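Local structure of hydrazine synthase beta subunit (Candidatus Kuenenia stuttgartiensis, 5C2V) at residues 285-288 and 289-293; 245-249 and 250-254; 113-117 and 118-122. The protein is the beta subunit of hydrazine synthase, which condenses nitric oxide with ammonium into hydrazine, and may modulate passage of the hydroxylamine intermediate between the other two subunits. All blocks are in the same frame, centred on the assembly; numbering follows the deposited sequence.

All three contacts are local, on connections of a beta-propeller. Contacts 2 and 3 are buried; contact 1 is partly buried, on a short helix. Contact 3 closes a hairpin turn inside one blade, contact 2 is a loop between successive blades, and contact 1 sits in a helical insertion within a blade. Contacts 1 and 2 approach to about 7 Å at their nearest atoms and share strand 226-234 and Tyr311 as neighbours. Contact 3 stands apart, its centre about 30 Å from contact 2's and 33 Å from contact 1's. Its chemistry is sulfur, indole and backbone bonds. Contact 2 has carboxylates met by arginines and backbone amides. Contact 1 uses helical backbone bonds and two serine hydroxyls.

Contact 1: 285-288 and 289-293; sequences KVLG and LVRSS
The carbonyl oxygen Gly288 O is gripped twice by Ser292. The hydroxyl Ser292 OG gives it a hydrogen bond of 2.7 Å, and the amide Ser292 N gives a longer one of 3.2 Å. The two donors come from opposite faces of the carbonyl plane. Chi1 of 61° sets Ser292 OG between its own N and carbonyl carbon, from where it reaches Gly288 O. One residue on, Ser293 OG bonds to Leu289 O at 2.7 Å, in the carbonyl plane. Both hydroxyls therefore serve carbonyls near the C-terminal end of helix 283-291. This helix belongs to the insertion between strands 277-282 and 312-317 of one propeller blade. Further back, i to i+4 bonds hold the helix: Val290 N to Val286 O and Arg291 N to Leu287 O, each 2.9 Å. Arg291, extended from CG to NE, runs back over Leu287. Its guanidinium lies with one face over Leu287 CB, which is 3.5 Å from Arg291 NH2 and offset toward the rim of the group. Arg291 NE is held elsewhere by Tyr203 OH. Val286 CG1 and Val290 CG2 meet loosely at 4.5 Å. On the same chain, Val286 and Leu287 rest on Ile232 of strand 226-234, and Leu289 rests on Tyr311 and Leu301. Arg291 and Ser292 also pack on Ser664 and Lys706 of the alpha subunit.

Contact 2: 245-249 and 250-254; sequences PLDDL and NNYDG
The runs 245-249 and 250-254 double back on each other, their touching parts heading 164° apart. Asp247 and Tyr252 face each other with CA atoms 4.4 Å apart, and the chain reverses at Leu249 and Asn250. Across this loop Asp247 OD1 accepts a hydrogen bond from Asp253 N, 2.8 Å long and fairly straight at 162°. Asp247 CG lies anti to its own carbonyl carbon (chi1 -54°), which lets OD1 reach that amide. The donor comes nearly in line with the carboxylate C-O bond. Asp247 OD2 has a second backbone partner, Asn228 N, so both oxygens are engaged. The Asp247 and Tyr252 side chains cross at about a right angle, with Asp247 CG 3.3 Å from Tyr252 CD2. The carbonyl oxygen Asp248 O lies over one face of the ring, toward its rim. Asp248 and Asn251 run side by side, Asp248 OD2 3.6 Å from Asn251 CB. Two of the three aspartates pair with arginines: Asp248 with Arg315 and Arg309, Asp253 with Arg277. Asn250 reaches Arg270 of the alpha subunit. The loop joins outer strand 241-245 of one blade to strand 256-261 of the next, with Leu246 packed against strands 226-234 and 267-272.

Contact 3: 113-117 and 118-122; sequences VACSG and CMWNA
Trp120 swings its indole back toward Cys115 (chi1 -148°), which carries Trp120 CD1, the carbon at the pyrrole end of the indole, to 3.4 Å from Cys115 CB. The torsion of Cys115 sets only where its sulfur lies beside the ring: SG is anti to its own carbonyl carbon, beside the backbone N (chi1 -54°). The sulfur lies farther off: Cys115 SG is 5.1 Å from the centroid of the five-membered ring of Trp120. It sits 58° off the ring normal, which makes an oblique sulfur-aromatic contact. Ala122 adds a methyl, its CB 4.2 Å from Cys115 SG. The backbone closes the loop. Residues 117-120 form a type I beta turn, in which Trp120 N bonds to Gly117 O at 2.7 Å. Cys115 N bonds to Ala122 O at 3.0 Å, where the chain turns from strand 110-115 into strand 122-127. This is a hairpin connection between the two middle strands of a four-stranded propeller blade. Gly117 also has a backbone bond with Asp97, and Trp120 packs on that residue, which is a ligand of the bound calcium. Cys118 and Met119 lie toward the gamma subunit, packing on its Ala266 and Phe161. The side chains that meet here are apolar or weakly polar. The bonds that fix the turn come from the backbone, and Cys115, Trp120 and Ala122 add dispersion contacts rather than any charge pairing.

Contact 1: 285-288 and 289-293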
ATOM      1  N   LYS B 285     -33.117  -1.583   7.270  1.00 42.66           N
ATOM      2  CA  LYS B 285     -31.677  -1.799   7.257  1.00 47.62           C
ATOM      3  C   LYS B 285     -31.312  -2.940   8.204  1.00 52.67           C
ATOM      4  O   LYS B 285     -30.418  -3.736   7.914  1.00 51.46           O
ATOM      5  CB  LYS B 285     -30.925  -0.521   7.640  1.00 39.91           C
ATOM      6  CG  LYS B 285     -30.992   0.580   6.588  1.00 44.33           C
ATOM      7  CD  LYS B 285     -30.104   1.764   6.954  1.00 45.34           C
ATOM      8  CE  LYS B 285     -30.075   2.801   5.837  1.00 59.86           C
ATOM      9  NZ  LYS B 285     -29.191   3.960   6.155  1.00 80.94           N
ATOM     10  N   VAL B 286     -32.010  -3.014   9.334  1.00 49.67           N
ATOM     11  CA  VAL B 286     -31.808  -4.096  10.295  1.00 51.44           C
ATOM     12  C   VAL B 286     -32.228  -5.441   9.711  1.00 41.38           C
ATOM     13  O   VAL B 286     -31.441  -6.386   9.673  1.00 43.96           O
ATOM     14  CB  VAL B 286     -32.595  -3.850  11.599  1.00 66.54           C
ATOM     15  CG1 VAL B 286     -32.596  -5.102  12.465  1.00 44.14           C
ATOM     16  CG2 VAL B 286     -32.013  -2.672  12.359  1.00 40.79           C
ATOM     17  N   LEU B 287     -33.474  -5.512   9.251  1.00 48.11           N
ATOM     18  CA  LEU B 287     -34.009  -6.727   8.648  1.00 54.07           C
ATOM     19  C   LEU B 287     -33.277  -7.045   7.353  1.00 60.17           C
ATOM     20  O   LEU B 287     -33.095  -8.211   7.010  1.00 54.82           O
ATOM     21  CB  LEU B 287     -35.512  -6.593   8.390  1.00 48.26           C
ATOM     22  CG  LEU B 287     -36.412  -6.528   9.626  1.00 62.65           C
ATOM     23  CD1 LEU B 287     -37.871  -6.369   9.225  1.00 72.60           C
ATOM     24  CD2 LEU B 287     -36.219  -7.757  10.497  1.00 55.82           C
ATOM     25  N   GLY B 288     -32.860  -6.005   6.638  1.00 53.86           N
ATOM     26  CA  GLY B 288     -32.033  -6.187   5.459  1.00 49.35           C
ATOM     27  C   GLY B 288     -30.728  -6.867   5.826  1.00 52.50           C
ATOM     28  O   GLY B 288     -30.246  -7.741   5.106  1.00 41.92           O
ATOM     29  N   LEU B 289     -30.161  -6.466   6.961  1.00 58.88           N
ATOM     30  CA  LEU B 289     -28.934  -7.073   7.462  1.00 50.28           C
ATOM     31  C   LEU B 289     -29.171  -8.520   7.881  1.00 48.42           C
ATOM     32  O   LEU B 289     -28.317  -9.382   7.676  1.00 50.23           O
ATOM     33  CB  LEU B 289     -28.375  -6.269   8.639  1.00 43.31           C
ATOM     34  CG  LEU B 289     -27.094  -6.810   9.277  1.00 55.14           C
ATOM     35  CD1 LEU B 289     -25.986  -6.930   8.240  1.00 53.91           C
ATOM     36  CD2 LEU B 289     -26.656  -5.932  10.439  1.00 44.77           C
ATOM     37  N   VAL B 290     -30.336  -8.784   8.465  1.00 46.41           N
ATOM     38  CA  VAL B 290     -30.674 -10.130   8.916  1.00 43.58           C
ATOM     39  C   VAL B 290     -30.844 -11.091   7.739  1.00 56.06           C
ATOM     40  O   VAL B 290     -30.328 -12.209   7.765  1.00 49.61           O
ATOM     41  CB  VAL B 290     -31.963 -10.136   9.766  1.00 59.31           C
ATOM     42  CG1 VAL B 290     -32.336 -11.558  10.162  1.00 38.41           C
ATOM     43  CG2 VAL B 290     -31.785  -9.271  11.003  1.00 38.55           C
ATOM     44  N   ARG B 291     -31.557 -10.647   6.709  1.00 52.38           N
ATOM     45  CA  ARG B 291     -31.829 -11.487   5.545  1.00 58.11           C
ATOM     46  C   ARG B 291     -30.569 -11.792   4.737  1.00 45.99           C
ATOM     47  O   ARG B 291     -30.434 -12.877   4.173  1.00 41.41           O
ATOM     48  CB  ARG B 291     -32.866 -10.824   4.635  1.00 61.78           C
ATOM     49  CG  ARG B 291     -34.211 -10.550   5.289  1.00 61.68           C
ATOM     50  CD  ARG B 291     -35.200  -9.993   4.277  1.00 64.07           C
ATOM     51  NE  ARG B 291     -36.295  -9.258   4.902  1.00 62.51           N
ATOM     52  CZ  ARG B 291     -36.360  -7.932   4.973  1.00 70.20           C
ATOM     53  NH1 ARG B 291     -35.391  -7.189   4.453  1.00 53.82           N
ATOM     54  NH2 ARG B 291     -37.395  -7.347   5.562  1.00 74.42           N
ATOM     55  N   SER B 292     -29.651 -10.832   4.685  1.00 35.60           N
ATOM     56  CA  SER B 292     -28.474 -10.946   3.828  1.00 53.44           C
ATOM     57  C   SER B 292     -27.260 -11.540   4.539  1.00 56.53           C
ATOM     58  O   SER B 292     -26.187 -11.653   3.948  1.00 60.56           O
ATOM     59  CB  SER B 292     -28.110  -9.575   3.254  1.00 51.55           C
ATOM     60  OG  SER B 292     -27.802  -8.656   4.286  1.00 42.73           O
ATOM     61  N   SER B 293     -27.426 -11.917   5.802  1.00 47.87           N
ATOM     62  CA  SER B 293     -26.322 -12.488   6.567  1.00 42.97           C
ATOM     63  C   SER B 293     -26.648 -13.888   7.076  1.00 48.25           C
ATOM     64  O   SER B 293     -27.797 -14.190   7.396  1.00 51.01           O
ATOM     65  CB  SER B 293     -25.962 -11.580   7.745  1.00 32.87           C
ATOM     66  OG  SER B 293     -25.736 -10.249   7.318  1.00 47.74           O
TER

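Contact 2: 245-249 and 250-254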
ATOM      1  N   PRO B 245     -25.815  -5.361  18.203  1.00 51.85           N
ATOM      2  CA  PRO B 245     -25.339  -4.367  19.171  1.00 48.90           C
ATOM      3  C   PRO B 245     -26.189  -3.101  19.186  1.00 44.53           C
ATOM      4  O   PRO B 245     -26.701  -2.711  18.140  1.00 60.46           O
ATOM      5  CB  PRO B 245     -23.923  -4.061  18.681  1.00 48.59           C
ATOM      6  CG  PRO B 245     -23.992  -4.294  17.211  1.00 33.07           C
ATOM      7  CD  PRO B 245     -24.915  -5.468  17.040  1.00 43.41           C
ATOM      8  N   LEU B 246     -26.406  -2.525  20.365  1.00 57.49           N
ATOM      9  CA  LEU B 246     -26.927  -1.164  20.478  1.00 34.61           C
ATOM     10  C   LEU B 246     -25.853  -0.107  20.755  1.00 42.36           C
ATOM     11  O   LEU B 246     -26.156   1.084  20.824  1.00 38.24           O
ATOM     12  CB  LEU B 246     -28.000  -1.098  21.565  1.00 43.36           C
ATOM     13  CG  LEU B 246     -29.316  -1.786  21.208  1.00 61.74           C
ATOM     14  CD1 LEU B 246     -30.178  -1.984  22.443  1.00 61.52           C
ATOM     15  CD2 LEU B 246     -30.056  -0.974  20.155  1.00 37.76           C
ATOM     16  N   ASP B 247     -24.603  -0.534  20.908  1.00 37.26           N
ATOM     17  CA  ASP B 247     -23.568   0.347  21.450  1.00 43.74           C
ATOM     18  C   ASP B 247     -22.550   0.848  20.428  1.00 49.77           C
ATOM     19  O   ASP B 247     -22.209   0.146  19.476  1.00 39.15           O
ATOM     20  CB  ASP B 247     -22.813  -0.366  22.577  1.00 50.84           C
ATOM     21  CG  ASP B 247     -23.735  -0.901  23.654  1.00 56.91           C
ATOM     22  OD1 ASP B 247     -24.659  -0.172  24.072  1.00 61.55           O
ATOM     23  OD2 ASP B 247     -23.527  -2.052  24.092  1.00 46.68           O
ATOM     24  N   ASP B 248     -22.070   2.070  20.640  1.00 39.87           N
ATOM     25  CA  ASP B 248     -20.867   2.543  19.966  1.00 37.79           C
ATOM     26  C   ASP B 248     -19.664   2.025  20.745  1.00 50.23           C
ATOM     27  O   ASP B 248     -19.827   1.352  21.763  1.00 54.42           O
ATOM     28  CB  ASP B 248     -20.832   4.073  19.880  1.00 43.24           C
ATOM     29  CG  ASP B 248     -21.975   4.641  19.062  1.00 54.52           C
ATOM     30  OD1 ASP B 248     -22.524   3.908  18.216  1.00 58.13           O
ATOM     31  OD2 ASP B 248     -22.320   5.826  19.258  1.00 56.15           O
ATOM     32  N   LEU B 249     -18.460   2.337  20.278  1.00 56.29           N
ATOM     33  CA  LEU B 249     -17.261   1.925  20.994  1.00 53.08           C
ATOM     34  C   LEU B 249     -17.181   2.636  22.339  1.00 45.78           C
ATOM     35  O   LEU B 249     -17.049   1.998  23.381  1.00 51.95           O
ATOM     36  CB  LEU B 249     -16.003   2.213  20.172  1.00 48.05           C
ATOM     37  CG  LEU B 249     -14.680   1.840  20.846  1.00 39.37           C
ATOM     38  CD1 LEU B 249     -14.568   0.334  21.024  1.00 35.43           C
ATOM     39  CD2 LEU B 249     -13.494   2.380  20.064  1.00 43.89           C
ATOM     40  N   ASN B 250     -17.238   3.962  22.301  1.00 45.39           N
ATOM     41  CA  ASN B 250     -17.203   4.775  23.510  1.00 38.12           C
ATOM     42  C   ASN B 250     -18.578   5.237  24.013  1.00 46.89           C
ATOM     43  O   ASN B 250     -18.663   5.959  25.005  1.00 46.91           O
ATOM     44  CB  ASN B 250     -16.292   5.982  23.283  1.00 44.49           C
ATOM     45  CG  ASN B 250     -14.868   5.577  22.943  1.00 49.30           C
ATOM     46  OD1 ASN B 250     -14.061   5.298  23.831  1.00 59.21           O
ATOM     47  ND2 ASN B 250     -14.556   5.530  21.653  1.00 45.01           N
ATOM     48  N   ASN B 251     -19.647   4.832  23.330  1.00 48.08           N
ATOM     49  CA  ASN B 251     -21.001   5.214  23.738  1.00 38.99           C
ATOM     50  C   ASN B 251     -21.944   4.012  23.792  1.00 48.05           C
ATOM     51  O   ASN B 251     -22.185   3.353  22.781  1.00 49.59           O
ATOM     52  CB  ASN B 251     -21.562   6.279  22.792  1.00 49.06           C
ATOM     53  CG  ASN B 251     -22.669   7.105  23.429  1.00 58.06           C
ATOM     54  OD1 ASN B 251     -23.390   6.631  24.307  1.00 49.21           O
ATOM     55  ND2 ASN B 251     -22.808   8.349  22.984  1.00 54.28           N
ATOM     56  N   TYR B 252     -22.485   3.740  24.975  1.00 48.09           N
ATOM     57  CA  TYR B 252     -23.311   2.557  25.191  1.00 47.58           C
ATOM     58  C   TYR B 252     -24.732   2.952  25.574  1.00 48.59           C
ATOM     59  O   TYR B 252     -24.944   4.018  26.146  1.00 35.32           O
ATOM     60  CB  TYR B 252     -22.698   1.673  26.285  1.00 39.09           C
ATOM     61  CG  TYR B 252     -21.342   1.098  25.931  1.00 50.20           C
ATOM     62  CD1 TYR B 252     -20.214   1.904  25.891  1.00 44.74           C
ATOM     63  CD2 TYR B 252     -21.190  -0.252  25.649  1.00 41.66           C
ATOM     64  CE1 TYR B 252     -18.979   1.388  25.569  1.00 37.17           C
ATOM     65  CE2 TYR B 252     -19.955  -0.779  25.323  1.00 42.35           C
ATOM     66  CZ  TYR B 252     -18.853   0.046  25.285  1.00 33.43           C
ATOM     67  OH  TYR B 252     -17.620  -0.470  24.964  1.00 37.48           O
ATOM     68  N   ASP B 253     -25.709   2.097  25.278  1.00 38.41           N
ATOM     69  CA  ASP B 253     -27.064   2.373  25.734  1.00 43.18           C
ATOM     70  C   ASP B 253     -27.344   1.518  26.957  1.00 59.10           C
ATOM     71  O   ASP B 253     -27.627   0.337  26.829  1.00 47.41           O
ATOM     72  CB  ASP B 253     -28.087   2.052  24.638  1.00 48.81           C
ATOM     73  CG  ASP B 253     -28.079   3.058  23.508  1.00 44.60           C
ATOM     74  OD1 ASP B 253     -27.848   4.252  23.774  1.00 39.00           O
ATOM     75  OD2 ASP B 253     -28.312   2.653  22.349  1.00 61.64           O
ATOM     76  N   GLY B 254     -27.347   2.133  28.134  1.00 65.32           N
ATOM     77  CA  GLY B 254     -27.502   1.383  29.366  1.00 38.56           C
ATOM     78  C   GLY B 254     -28.898   0.835  29.562  1.00 39.32           C
ATOM     79  O   GLY B 254     -29.862   1.598  29.548  1.00 54.50           O
TER

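Contact 3: 113-117 and 118-122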
ATOM      1  N   VAL B 113     -51.800 -12.336  30.643  1.00 58.24           N
ATOM      2  CA  VAL B 113     -51.035 -11.702  31.709  1.00 76.12           C
ATOM      3  C   VAL B 113     -49.777 -12.493  32.053  1.00 65.27           C
ATOM      4  O   VAL B 113     -49.860 -13.644  32.470  1.00 54.42           O
ATOM      5  CB  VAL B 113     -51.887 -11.554  32.984  1.00 58.36           C
ATOM      6  CG1 VAL B 113     -51.219 -10.611  33.952  1.00 59.86           C
ATOM      7  CG2 VAL B 113     -53.283 -11.060  32.641  1.00 62.52           C
ATOM      8  N   ALA B 114     -48.613 -11.875  31.891  1.00 53.88           N
ATOM      9  CA  ALA B 114     -47.360 -12.561  32.194  1.00 70.09           C
ATOM     10  C   ALA B 114     -47.007 -12.429  33.672  1.00 52.78           C
ATOM     11  O   ALA B 114     -46.852 -11.318  34.176  1.00 56.51           O
ATOM     12  CB  ALA B 114     -46.234 -12.017  31.329  1.00 70.65           C
ATOM     13  N   CYS B 115     -46.879 -13.557  34.367  1.00 52.89           N
ATOM     14  CA  CYS B 115     -46.535 -13.509  35.788  1.00 64.88           C
ATOM     15  C   CYS B 115     -45.027 -13.653  35.980  1.00 56.25           C
ATOM     16  O   CYS B 115     -44.460 -14.717  35.743  1.00 53.23           O
ATOM     17  CB  CYS B 115     -47.289 -14.593  36.559  1.00 73.12           C
ATOM     18  SG  CYS B 115     -49.082 -14.543  36.321  1.00 58.34           S
ATOM     19  N   SER B 116     -44.392 -12.574  36.433  1.00 44.15           N
ATOM     20  CA  SER B 116     -42.936 -12.444  36.378  1.00 55.42           C
ATOM     21  C   SER B 116     -42.188 -12.875  37.637  1.00 51.76           C
ATOM     22  O   SER B 116     -40.974 -12.689  37.719  1.00 61.44           O
ATOM     23  CB  SER B 116     -42.557 -10.999  36.053  1.00 66.85           C
ATOM     24  OG  SER B 116     -43.055 -10.109  37.032  1.00 63.40           O
ATOM     25  N   GLY B 117     -42.906 -13.415  38.619  1.00 65.73           N
ATOM     26  CA  GLY B 117     -42.279 -13.890  39.842  1.00 51.22           C
ATOM     27  C   GLY B 117     -41.116 -14.815  39.539  1.00 54.27           C
ATOM     28  O   GLY B 117     -41.215 -15.679  38.667  1.00 56.29           O
ATOM     29  N   CYS B 118     -40.011 -14.621  40.254  1.00 49.96           N
ATOM     30  CA  CYS B 118     -38.753 -15.297  39.948  1.00 53.78           C
ATOM     31  C   CYS B 118     -38.873 -16.818  39.936  1.00 62.77           C
ATOM     32  O   CYS B 118     -38.242 -17.486  39.120  1.00 68.75           O
ATOM     33  CB  CYS B 118     -37.673 -14.869  40.943  1.00 62.00           C
ATOM     34  SG  CYS B 118     -37.121 -13.157  40.743  1.00 56.90           S
ATOM     35  N   MET B 119     -39.662 -17.365  40.853  1.00 70.80           N
ATOM     36  CA  MET B 119     -39.930 -18.799  40.857  1.00 54.64           C
ATOM     37  C   MET B 119     -41.247 -19.133  40.148  1.00 67.69           C
ATOM     38  O   MET B 119     -41.683 -20.282  40.140  1.00 72.66           O
ATOM     39  CB  MET B 119     -39.932 -19.348  42.285  1.00 55.20           C
ATOM     40  CG  MET B 119     -39.607 -20.837  42.349  1.00 54.22           C
ATOM     41  SD  MET B 119     -38.750 -21.377  43.838  1.00 74.54           S
ATOM     42  CE  MET B 119     -38.422 -23.087  43.416  1.00 48.44           C
ATOM     43  N   TRP B 120     -41.890 -18.123  39.573  1.00 60.21           N
ATOM     44  CA  TRP B 120     -43.178 -18.322  38.914  1.00 67.03           C
ATOM     45  C   TRP B 120     -43.063 -18.459  37.399  1.00 78.82           C
ATOM     46  O   TRP B 120     -42.530 -17.573  36.732  1.00 69.48           O
ATOM     47  CB  TRP B 120     -44.119 -17.159  39.235  1.00 56.67           C
ATOM     48  CG  TRP B 120     -45.561 -17.551  39.286  1.00 74.06           C
ATOM     49  CD1 TRP B 120     -46.481 -17.446  38.284  1.00 62.21           C
ATOM     50  CD2 TRP B 120     -46.252 -18.107  40.408  1.00 64.06           C
ATOM     51  NE1 TRP B 120     -47.703 -17.907  38.712  1.00 61.52           N
ATOM     52  CE2 TRP B 120     -47.588 -18.319  40.015  1.00 65.24           C
ATOM     53  CE3 TRP B 120     -45.869 -18.449  41.708  1.00 70.94           C
ATOM     54  CZ2 TRP B 120     -48.542 -18.856  40.874  1.00 60.82           C
ATOM     55  CZ3 TRP B 120     -46.816 -18.981  42.559  1.00 75.41           C
ATOM     56  CH2 TRP B 120     -48.138 -19.180  42.141  1.00 67.64           C
ATOM     57  N   ASN B 121     -43.561 -19.565  36.852  1.00 69.51           N
ATOM     58  CA  ASN B 121     -43.789 -19.606  35.416  1.00 69.60           C
ATOM     59  C   ASN B 121     -45.282 -19.694  35.122  1.00 68.67           C
ATOM     60  O   ASN B 121     -45.898 -20.748  35.287  1.00 90.47           O
ATOM     61  CB  ASN B 121     -43.046 -20.794  34.791  1.00 76.52           C
ATOM     62  CG  ASN B 121     -43.350 -22.112  35.491  1.00 79.42           C
ATOM     63  OD1 ASN B 121     -43.669 -22.139  36.679  1.00 76.58           O
ATOM     64  ND2 ASN B 121     -43.255 -23.211  34.749  1.00 71.53           N
ATOM     65  N   ALA B 122     -45.864 -18.583  34.681  1.00 65.69           N
ATOM     66  CA  ALA B 122     -47.253 -18.586  34.239  1.00 59.37           C
ATOM     67  C   ALA B 122     -47.591 -17.457  33.269  1.00 55.26           C
ATOM     68  O   ALA B 122     -47.070 -16.338  33.382  1.00 62.27           O
ATOM     69  CB  ALA B 122     -48.180 -18.523  35.443  1.00 73.92           C
TER